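Local coordinates for heme-binding protein A / AI-2 binding protein A (PDB 6OFQ) that binds peptides in the periplasm, here the peptide STSA, and probably delivers them to an ABC transporter for uptake, at residues Ser42-Ala47 against Phe214-Trp219; Lys106-Lys111 against Lys207-Gly212; Met335-Pro340 against Lys486-Ile491. All coordinates share one frame; numbering follows the deposited sequence.

Interaction 1: Ser42-Ala47 against Phe214-Trp219; sequences SSMDPA and FKFFLW
Phe216 and Trp219 receive Met44, whose thioether runs between the two aromatic side chains. Phe216 comes first along strand 214-220. Its CG lies anti to the backbone N (chi1 178°), and its ring meets Met44 with the edge: CE2 is 4.1 Å from the methyl CE of Met44, which lies near the ring plane. The sulfur stays close, SD being 4.1 Å from CD2 of Phe216, a Met-aromatic contact of oblique geometry. Phe217 and Leu218 both pair with Ile226 in a classic beta bulge.

Trp219 meets the same methyl, and also CG. The methyl CE stands over a face of the indole, 4.0 Å from the centroid of its six-membered ring and 22° off the normal, a CH-pi contact displaced toward the rim. Met44 CG lies 3.7 Å from Trp219 CE3. The bend at chi2 (-71°) turns SD toward Phe216, and the methyl beyond it lies over the indole. At the far corner of that ring, CH2 of Trp219 approaches the backbone, 3.8 Å from Ser43 N. No hydrogen bond joins the segments; the Trp219 NE1 proton goes to Asp40, and an ST turn, Asp45 N to Ser43 OG, shapes the loop.

Within the type II periplasmic binding protein fold, the contact packs the loop after strand 32-37 against an outermost strand of a five-stranded mixed sheet. Helix 52-61 adds Ala57 beside Met44 and Ile61 beside Phe216, while Ile225 of strand 224-229 touches both Met44 and Trp219.

Interaction 2: Lys106-Lys111 against Lys207-Gly212; sequences KYWNKK and KPVGTG
Tyr107 lies against the backbone of Lys207 and Pro208 and gives its hydroxyl proton to the carbonyl of Pro208, with OH 2.7 Å from O. The donor comes in at a C=O...O angle of 135° and is tilted 27° from the carbonyl plane. The phenol is held from a second direction by Lys207, whose CB sits over the centre of one ring face, 3.7 Å from the centroid and 10° off the normal, a nearly vertical CH-pi contact. Tyr107 CE1 also lies 3.3 Å from Lys207 O. Beyond CG the lysine chain is extended and leads away from the tyrosine, leaving only its base on the ring.

Val209 touches both Tyr107 and Trp108. Its CG2 meets the edge of the phenol, 3.9 Å from Tyr107 CE1, and its CG1 is 3.7 Å from Trp108 CD1. Both methyls lie on one side of the indole by CD1, at an oblique approach, Trp108 CD1 being 3.8 Å from CG2 of Val209.

In the next shell, Tyr191 OH donates to Lys207 O; the same tyrosine packs on Tyr107 and Val209 and meets the ring of Trp108, with Tyr194 meeting the same indole. The contact joins two loops, one leading from strand 91-96 to helix 116-127, the other from helix 189-197 to strand 214-220. Helix 189-197 backs it through Tyr191 and Asp190, and Phe216 of strand 214-220 packs on both Tyr107 and Pro208.

Interaction 3: Met335-Pro340 against Lys486-Ile491; sequences MVNPFP and KAQEII
Asn337 and Gln488 bring the loop and helix 477-494 nearest each other, their CA atoms 6.4 Å apart, where the irregular 335-340 backbone passes one side of the helix. The two side chains cross at about a right angle, with amide planes 80° apart, and do not bond to each other. Gln488 OE1 instead points at the amide carbon of Asn337, 2.9 Å from CG, while ND2 lies 3.2 Å from OE1 at a poor angle. With CG anti to the carbonyl carbon (chi1 -57°), Asn337 sets it beside OE1. A water makes the polar link: it donates to Asn337 OD1 at 2.7 Å and to the helix carbonyl Gln488 O at 2.8 Å.

Both amides are buried; Gly345 and Asn347, in the same loop, and Tyr484 one turn back on the helix satisfy them. Asn337 ND2 bonds to Asn347 O, Gln488 OE1 accepts from Asn347 N, and Gln488 NE2 donates to Gly345 O and to Tyr484 O, so the orientation of the glutamine amide is fixed at both ends.

Phe339 and Pro338 border this polar centre. The Phe339 ring crosses the end of Gln488, its CE1 3.6 Å from CD, with ring and amide planes 44° apart. Pro338 meets the helix one turn farther on, its CG 4.0 Å from CG2 of Ile491, the two side chains sliding past each other in opposite directions.

The loop follows strand 332-334, and Tyr502 of strand 497-510 binds Asn337 O. Helix 436-443 packs on Pro338 and Phe339 through Leu439 and Phe438, and on Ile491 through Trp443; Phe464 of helix 462-473 also touches Ile491.

Overall arrangement
Interactions 1 and 2 form one continuous patch, their centres about 11 Å apart: Phe216 CD1 reaches Tyr107 OH at 3.3 Å, and Pro208 also packs on Met44. Interaction 2 is nested in the sequence loop closed by interaction 1. Interaction 3 lies on the opposite side of the chain's centre, about 35 Å from interaction 1 and 43 Å from interaction 2, centre to centre. All three are largely buried, although interaction 1 includes the exposed Ser42, and interaction 2 partly exposed residues. Chemistry differs: interaction 1 relies on sulfur and aromatic packing, interaction 2 has a direct hydrogen bond, and interaction 3 combines a water bridge and buried amides with direct proline and phenylalanine contacts.

Interaction 1: Ser42-Ala47 against Phe214-Trp219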
loop_
_atom_site.group_PDB
_atom_site.type_symbol
_atom_site.label_atom_id
_atom_site.label_comp_id
_atom_site.label_asym_id
_atom_site.label_seq_id
_atom_site.Cartn_x
_atom_site.Cartn_y
_atom_site.Cartn_z
ATOM N N SER A 42 5.097 -3.918 -10.613
ATOM C CA SER A 42 4.284 -4.685 -11.533
ATOM C C SER A 42 3.669 -3.826 -12.642
ATOM O O SER A 42 3.138 -4.388 -13.612
ATOM C CB SER A 42 3.182 -5.436 -10.758
ATOM O OG SER A 42 3.737 -6.494 -9.977
ATOM N N SER A 43 3.766 -2.508 -12.550
ATOM C CA SER A 43 3.182 -1.634 -13.574
ATOM C C SER A 43 3.835 -0.260 -13.372
ATOM O O SER A 43 4.315 0.061 -12.243
ATOM C CB SER A 43 1.659 -1.545 -13.445
ATOM O OG SER A 43 1.096 -0.815 -14.561
ATOM N N MET A 44 3.706 0.587 -14.391
ATOM C CA MET A 44 3.950 2.008 -14.295
ATOM C C MET A 44 2.646 2.850 -14.314
ATOM O O MET A 44 2.747 4.064 -14.304
ATOM C CB MET A 44 4.903 2.477 -15.402
ATOM C CG MET A 44 6.287 1.894 -15.167
ATOM S SD MET A 44 7.144 2.614 -13.754
ATOM C CE MET A 44 8.343 1.317 -13.463
ATOM N N ASP A 45 1.508 2.198 -14.316
ATOM C CA ASP A 45 0.205 2.881 -14.117
ATOM C C ASP A 45 -0.287 2.489 -12.716
ATOM O O ASP A 45 -0.730 1.365 -12.507
ATOM C CB ASP A 45 -0.815 2.473 -15.195
ATOM C CG ASP A 45 -2.161 3.128 -15.035
ATOM O OD1 ASP A 45 -2.453 3.776 -14.002
ATOM O OD2 ASP A 45 -2.966 3.103 -15.999
ATOM N N PRO A 46 -0.214 3.417 -11.762
ATOM C CA PRO A 46 -0.520 3.061 -10.370
ATOM C C PRO A 46 -1.955 2.700 -10.110
ATOM O O PRO A 46 -2.241 2.072 -9.083
ATOM C CB PRO A 46 -0.117 4.287 -9.576
ATOM C CG PRO A 46 -0.321 5.346 -10.557
ATOM C CD PRO A 46 0.113 4.840 -11.883
ATOM N N ALA A 47 -2.881 3.076 -11.013
ATOM C CA ALA A 47 -4.249 2.651 -10.894
ATOM C C ALA A 47 -4.471 1.184 -11.160
ATOM O O ALA A 47 -5.479 0.663 -10.726
ATOM C CB ALA A 47 -5.227 3.477 -11.711
ATOM N N PHE A 214 10.556 13.400 -10.413
ATOM C CA PHE A 214 11.382 12.546 -11.269
ATOM C C PHE A 214 10.638 12.060 -12.482
ATOM O O PHE A 214 9.430 11.920 -12.438
ATOM C CB PHE A 214 11.922 11.344 -10.465
ATOM C CG PHE A 214 12.798 11.726 -9.309
ATOM C CD1 PHE A 214 12.230 11.946 -8.064
ATOM C CD2 PHE A 214 14.173 11.873 -9.449
ATOM C CE1 PHE A 214 13.021 12.319 -7.009
ATOM C CE2 PHE A 214 14.988 12.229 -8.394
ATOM C CZ PHE A 214 14.391 12.454 -7.168
ATOM N N LYS A 215 11.401 11.776 -13.538
ATOM C CA LYS A 215 10.811 11.198 -14.725
ATOM C C LYS A 215 11.424 9.844 -15.009
ATOM O O LYS A 215 12.537 9.553 -14.541
ATOM C CB LYS A 215 10.935 12.121 -15.927
ATOM C CG LYS A 215 12.374 12.401 -16.292
ATOM C CD LYS A 215 12.414 13.552 -17.290
ATOM C CE LYS A 215 13.870 13.936 -17.508
ATOM N NZ LYS A 215 13.776 14.976 -18.559
ATOM N N PHE A 216 10.685 9.008 -15.716
ATOM C CA PHE A 216 11.140 7.662 -16.081
ATOM C C PHE A 216 12.249 7.690 -17.142
ATOM O O PHE A 216 12.120 8.473 -18.087
ATOM C CB PHE A 216 9.935 6.926 -16.645
ATOM C CG PHE A 216 10.166 5.541 -17.119
ATOM C CD1 PHE A 216 10.641 5.282 -18.393
ATOM C CD2 PHE A 216 9.812 4.464 -16.336
ATOM C CE1 PHE A 216 10.818 3.975 -18.859
ATOM C CE2 PHE A 216 9.910 3.164 -16.815
ATOM C CZ PHE A 216 10.408 2.936 -18.057
ATOM N N PHE A 217 13.248 6.839 -16.923
ATOM C CA PHE A 217 14.261 6.575 -17.976
ATOM C C PHE A 217 14.237 5.161 -18.470
ATOM O O PHE A 217 14.284 4.938 -19.694
ATOM C CB PHE A 217 15.641 7.038 -17.552
ATOM C CG PHE A 217 16.700 6.830 -18.588
ATOM C CD1 PHE A 217 16.716 7.645 -19.703
ATOM C CD2 PHE A 217 17.608 5.819 -18.439
ATOM C CE1 PHE A 217 17.661 7.438 -20.690
ATOM C CE2 PHE A 217 18.547 5.604 -19.434
ATOM C CZ PHE A 217 18.591 6.452 -20.511
ATOM N N LEU A 218 14.246 4.166 -17.607
ATOM C CA LEU A 218 14.312 2.784 -18.009
ATOM C C LEU A 218 13.676 1.874 -16.982
ATOM O O LEU A 218 13.735 2.188 -15.779
ATOM C CB LEU A 218 15.822 2.477 -18.115
ATOM C CG LEU A 218 16.400 1.107 -18.293
ATOM C CD1 LEU A 218 17.841 1.390 -18.665
ATOM C CD2 LEU A 218 16.431 0.406 -16.949
ATOM N N TRP A 219 13.125 0.768 -17.448
ATOM C CA TRP A 219 12.654 -0.302 -16.584
ATOM C C TRP A 219 13.132 -1.637 -17.141
ATOM O O TRP A 219 12.649 -2.083 -18.187
ATOM C CB TRP A 219 11.137 -0.258 -16.488
ATOM C CG TRP A 219 10.461 -1.343 -15.651
ATOM C CD1 TRP A 219 11.061 -2.141 -14.667
ATOM C CD2 TRP A 219 9.088 -1.658 -15.637
ATOM N NE1 TRP A 219 10.118 -2.948 -14.106
ATOM C CE2 TRP A 219 8.888 -2.645 -14.661
ATOM C CE3 TRP A 219 7.975 -1.154 -16.347
ATOM C CZ2 TRP A 219 7.611 -3.124 -14.354
ATOM C CZ3 TRP A 219 6.723 -1.670 -16.051
ATOM C CH2 TRP A 219 6.554 -2.672 -15.128
#

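Interaction 2: Lys106-Lys111 against Lys207-Gly212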
loop_
_atom_site.group_PDB
_atom_site.type_symbol
_atom_site.label_atom_id
_atom_site.label_comp_id
_atom_site.label_asym_id
_atom_site.label_seq_id
_atom_site.Cartn_x
_atom_site.Cartn_y
_atom_site.Cartn_z
ATOM N N LYS A 106 12.266 10.208 -24.196
ATOM C CA LYS A 106 12.525 9.808 -25.596
ATOM C C LYS A 106 11.280 9.314 -26.323
ATOM O O LYS A 106 11.185 9.356 -27.564
ATOM C CB LYS A 106 13.673 8.787 -25.613
ATOM C CG LYS A 106 13.283 7.361 -25.327
ATOM C CD LYS A 106 14.511 6.447 -25.451
ATOM C CE LYS A 106 14.281 5.070 -24.851
ATOM N NZ LYS A 106 15.229 4.032 -25.362
ATOM N N TYR A 107 10.266 8.839 -25.598
ATOM C CA TYR A 107 9.063 8.246 -26.139
ATOM C C TYR A 107 7.856 9.220 -26.208
ATOM O O TYR A 107 6.781 8.854 -26.701
ATOM C CB TYR A 107 8.687 6.952 -25.437
ATOM C CG TYR A 107 8.649 7.087 -23.924
ATOM C CD1 TYR A 107 7.501 7.549 -23.288
ATOM C CD2 TYR A 107 9.733 6.709 -23.163
ATOM C CE1 TYR A 107 7.478 7.676 -21.923
ATOM C CE2 TYR A 107 9.673 6.754 -21.792
ATOM C CZ TYR A 107 8.553 7.275 -21.162
ATOM O OH TYR A 107 8.560 7.363 -19.783
ATOM N N TRP A 108 8.003 10.347 -25.549
ATOM C CA TRP A 108 7.003 11.404 -25.500
ATOM C C TRP A 108 7.720 12.750 -25.533
ATOM O O TRP A 108 8.188 13.317 -24.538
ATOM C CB TRP A 108 6.057 11.204 -24.294
ATOM C CG TRP A 108 5.056 12.312 -24.180
ATOM C CD1 TRP A 108 4.924 13.222 -23.199
ATOM C CD2 TRP A 108 3.981 12.599 -25.090
ATOM N NE1 TRP A 108 3.866 14.069 -23.410
ATOM C CE2 TRP A 108 3.253 13.686 -24.556
ATOM C CE3 TRP A 108 3.578 12.048 -26.303
ATOM C CZ2 TRP A 108 2.158 14.220 -25.217
ATOM C CZ3 TRP A 108 2.525 12.589 -26.972
ATOM C CH2 TRP A 108 1.806 13.644 -26.400
ATOM N N ASN A 109 7.845 13.309 -26.741
ATOM C CA ASN A 109 8.606 14.542 -26.845
ATOM C C ASN A 109 7.828 15.850 -26.792
ATOM O O ASN A 109 8.443 16.907 -26.695
ATOM C CB ASN A 109 9.516 14.486 -28.100
ATOM C CG ASN A 109 10.229 15.805 -28.401
ATOM O OD1 ASN A 109 9.904 16.473 -29.398
ATOM N ND2 ASN A 109 11.188 16.196 -27.550
ATOM N N LYS A 110 6.498 15.773 -26.847
ATOM C CA LYS A 110 5.658 16.955 -26.891
ATOM C C LYS A 110 5.579 17.558 -25.493
ATOM O O LYS A 110 5.544 16.803 -24.517
ATOM C CB LYS A 110 4.290 16.518 -27.409
ATOM C CG LYS A 110 3.357 17.656 -27.790
ATOM C CD LYS A 110 2.023 17.063 -28.219
ATOM C CE LYS A 110 1.049 18.107 -28.745
ATOM N NZ LYS A 110 1.293 18.336 -30.191
ATOM N N LYS A 111 5.654 18.884 -25.411
ATOM C CA LYS A 111 5.533 19.593 -24.140
ATOM C C LYS A 111 4.077 20.036 -23.937
ATOM O O LYS A 111 3.504 20.844 -24.672
ATOM C CB LYS A 111 6.487 20.776 -23.969
ATOM C CG LYS A 111 6.428 21.345 -22.557
ATOM C CD LYS A 111 7.641 22.143 -22.081
ATOM C CE LYS A 111 8.094 21.670 -20.707
ATOM N NZ LYS A 111 8.653 22.702 -19.791
ATOM N N LYS A 207 5.626 2.893 -20.127
ATOM C CA LYS A 207 6.505 4.012 -20.452
ATOM C C LYS A 207 5.756 5.266 -19.990
ATOM O O LYS A 207 5.000 5.870 -20.750
ATOM C CB LYS A 207 6.822 4.001 -21.962
ATOM C CG LYS A 207 7.736 2.845 -22.353
ATOM C CD LYS A 207 7.893 2.791 -23.866
ATOM C CE LYS A 207 8.700 1.539 -24.188
ATOM N NZ LYS A 207 8.761 1.163 -25.639
ATOM N N PRO A 208 5.848 5.614 -18.698
ATOM C CA PRO A 208 4.896 6.527 -18.118
ATOM C C PRO A 208 5.239 7.973 -18.341
ATOM O O PRO A 208 6.387 8.335 -18.486
ATOM C CB PRO A 208 4.969 6.147 -16.634
ATOM C CG PRO A 208 6.421 5.741 -16.416
ATOM C CD PRO A 208 6.705 4.958 -17.681
ATOM N N VAL A 209 4.215 8.842 -18.284
ATOM C CA VAL A 209 4.322 10.270 -18.322
ATOM C C VAL A 209 3.569 10.935 -17.172
ATOM O O VAL A 209 2.375 10.727 -17.078
ATOM C CB VAL A 209 3.827 10.786 -19.699
ATOM C CG1 VAL A 209 3.840 12.304 -19.743
ATOM C CG2 VAL A 209 4.720 10.244 -20.823
ATOM N N GLY A 210 4.282 11.659 -16.334
ATOM C CA GLY A 210 3.668 12.301 -15.147
ATOM C C GLY A 210 4.117 13.731 -15.035
ATOM O O GLY A 210 4.766 14.287 -15.932
ATOM N N THR A 211 3.843 14.340 -13.899
ATOM C CA THR A 211 4.283 15.684 -13.565
ATOM C C THR A 211 5.257 15.788 -12.404
ATOM O O THR A 211 5.656 16.884 -12.047
ATOM C CB THR A 211 3.080 16.577 -13.232
ATOM O OG1 THR A 211 2.356 16.035 -12.127
ATOM C CG2 THR A 211 2.114 16.743 -14.382
ATOM N N GLY A 212 5.602 14.653 -11.801
ATOM C CA GLY A 212 6.342 14.677 -10.565
ATOM C C GLY A 212 7.795 15.038 -10.636
ATOM O O GLY A 212 8.323 15.320 -11.726
#

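Interaction 3: Met335-Pro340 against Lys486-Ile491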
loop_
_atom_site.group_PDB
_atom_site.type_symbol
_atom_site.label_atom_id
_atom_site.label_comp_id
_atom_site.label_asym_id
_atom_site.label_seq_id
_atom_site.Cartn_x
_atom_site.Cartn_y
_atom_site.Cartn_z
ATOM N N MET A 335 0.007 -7.684 16.998
ATOM C CA MET A 335 -1.194 -7.137 16.386
ATOM C C MET A 335 -2.436 -7.613 17.145
ATOM O O MET A 335 -2.553 -8.782 17.553
ATOM C CB MET A 335 -1.222 -7.533 14.920
ATOM C CG MET A 335 -2.409 -7.019 14.119
ATOM S SD MET A 335 -2.235 -7.562 12.399
ATOM C CE MET A 335 -3.742 -6.917 11.677
ATOM N N VAL A 336 -3.358 -6.659 17.347
ATOM C CA VAL A 336 -4.643 -6.891 17.992
ATOM C C VAL A 336 -5.763 -6.493 17.031
ATOM O O VAL A 336 -6.557 -7.343 16.653
ATOM C CB VAL A 336 -4.738 -6.095 19.298
ATOM C CG1 VAL A 336 -6.071 -6.386 19.964
ATOM C CG2 VAL A 336 -3.595 -6.533 20.240
ATOM N N ASN A 337 -5.847 -5.247 16.610
ATOM C CA ASN A 337 -6.842 -4.739 15.648
ATOM C C ASN A 337 -6.290 -4.734 14.235
ATOM O O ASN A 337 -5.076 -4.860 13.996
ATOM C CB ASN A 337 -7.299 -3.325 16.050
ATOM C CG ASN A 337 -7.865 -3.302 17.472
ATOM O OD1 ASN A 337 -8.827 -4.054 17.718
ATOM N ND2 ASN A 337 -7.237 -2.552 18.387
ATOM N N PRO A 338 -7.147 -4.513 13.228
ATOM C CA PRO A 338 -6.655 -4.593 11.839
ATOM C C PRO A 338 -5.677 -3.527 11.421
ATOM O O PRO A 338 -5.021 -3.710 10.411
ATOM C CB PRO A 338 -7.895 -4.507 10.981
ATOM C CG PRO A 338 -8.976 -5.011 11.905
ATOM C CD PRO A 338 -8.626 -4.497 13.278
ATOM N N PHE A 339 -5.556 -2.442 12.168
ATOM C CA PHE A 339 -4.663 -1.321 11.862
ATOM C C PHE A 339 -3.824 -0.979 13.093
ATOM O O PHE A 339 -4.229 -1.286 14.212
ATOM C CB PHE A 339 -5.447 -0.133 11.315
ATOM C CG PHE A 339 -6.424 0.439 12.288
ATOM C CD1 PHE A 339 -7.745 0.052 12.309
ATOM C CD2 PHE A 339 -6.077 1.516 13.083
ATOM C CE1 PHE A 339 -8.635 0.640 13.205
ATOM C CE2 PHE A 339 -6.941 2.095 13.981
ATOM C CZ PHE A 339 -8.244 1.710 14.018
ATOM N N PRO A 340 -2.695 -0.302 12.905
ATOM C CA PRO A 340 -1.754 -0.089 14.014
ATOM C C PRO A 340 -2.166 1.081 14.909
ATOM O O PRO A 340 -2.881 1.994 14.465
ATOM C CB PRO A 340 -0.431 0.150 13.308
ATOM C CG PRO A 340 -0.811 0.767 12.002
ATOM C CD PRO A 340 -2.070 0.003 11.611
ATOM N N LYS A 486 -16.522 0.131 17.822
ATOM C CA LYS A 486 -17.488 -0.951 17.774
ATOM C C LYS A 486 -17.149 -1.876 16.610
ATOM O O LYS A 486 -17.250 -3.106 16.750
ATOM C CB LYS A 486 -18.945 -0.437 17.642
ATOM C CG LYS A 486 -19.457 0.381 18.810
ATOM C CD LYS A 486 -20.842 0.978 18.575
ATOM C CE LYS A 486 -21.121 1.899 19.766
ATOM N NZ LYS A 486 -22.176 2.868 19.355
ATOM N N ALA A 487 -16.775 -1.319 15.455
ATOM C CA ALA A 487 -16.406 -2.179 14.348
ATOM C C ALA A 487 -15.268 -3.140 14.732
ATOM O O ALA A 487 -15.246 -4.312 14.336
ATOM C CB ALA A 487 -16.095 -1.369 13.096
ATOM N N GLN A 488 -14.265 -2.652 15.454
ATOM C CA GLN A 488 -13.135 -3.473 15.873
ATOM C C GLN A 488 -13.581 -4.578 16.780
ATOM O O GLN A 488 -13.024 -5.665 16.732
ATOM C CB GLN A 488 -12.073 -2.572 16.472
ATOM C CG GLN A 488 -11.284 -1.810 15.438
ATOM C CD GLN A 488 -10.448 -0.707 16.046
ATOM O OE1 GLN A 488 -9.334 -0.944 16.509
ATOM N NE2 GLN A 488 -11.063 0.449 16.205
ATOM N N GLU A 489 -14.580 -4.323 17.631
ATOM C CA GLU A 489 -15.134 -5.432 18.391
ATOM C C GLU A 489 -15.700 -6.577 17.570
ATOM O O GLU A 489 -15.549 -7.769 17.864
ATOM C CB GLU A 489 -16.224 -4.947 19.367
ATOM C CG GLU A 489 -15.776 -3.950 20.396
ATOM C CD GLU A 489 -16.982 -3.436 21.187
ATOM O OE1 GLU A 489 -18.208 -3.642 20.920
ATOM O OE2 GLU A 489 -16.642 -2.675 22.100
ATOM N N ILE A 490 -16.455 -6.200 16.540
ATOM C CA ILE A 490 -17.160 -7.179 15.688
ATOM C C ILE A 490 -16.111 -8.024 14.967
ATOM O O ILE A 490 -16.224 -9.261 14.947
ATOM C CB ILE A 490 -18.148 -6.520 14.710
ATOM C CG1 ILE A 490 -19.300 -5.884 15.532
ATOM C CG2 ILE A 490 -18.671 -7.540 13.712
ATOM C CD1 ILE A 490 -20.182 -5.091 14.627
ATOM N N ILE A 491 -15.120 -7.421 14.324
ATOM C CA ILE A 491 -14.180 -8.229 13.554
ATOM C C ILE A 491 -13.318 -9.075 14.506
ATOM O O ILE A 491 -13.014 -10.224 14.169
ATOM C CB ILE A 491 -13.332 -7.358 12.599
ATOM C CG1 ILE A 491 -12.498 -8.231 11.653
ATOM C CG2 ILE A 491 -12.461 -6.375 13.345
ATOM C CD1 ILE A 491 -11.834 -7.542 10.491
HETATM O O HOH W 1 -10.239 -5.727 16.148
#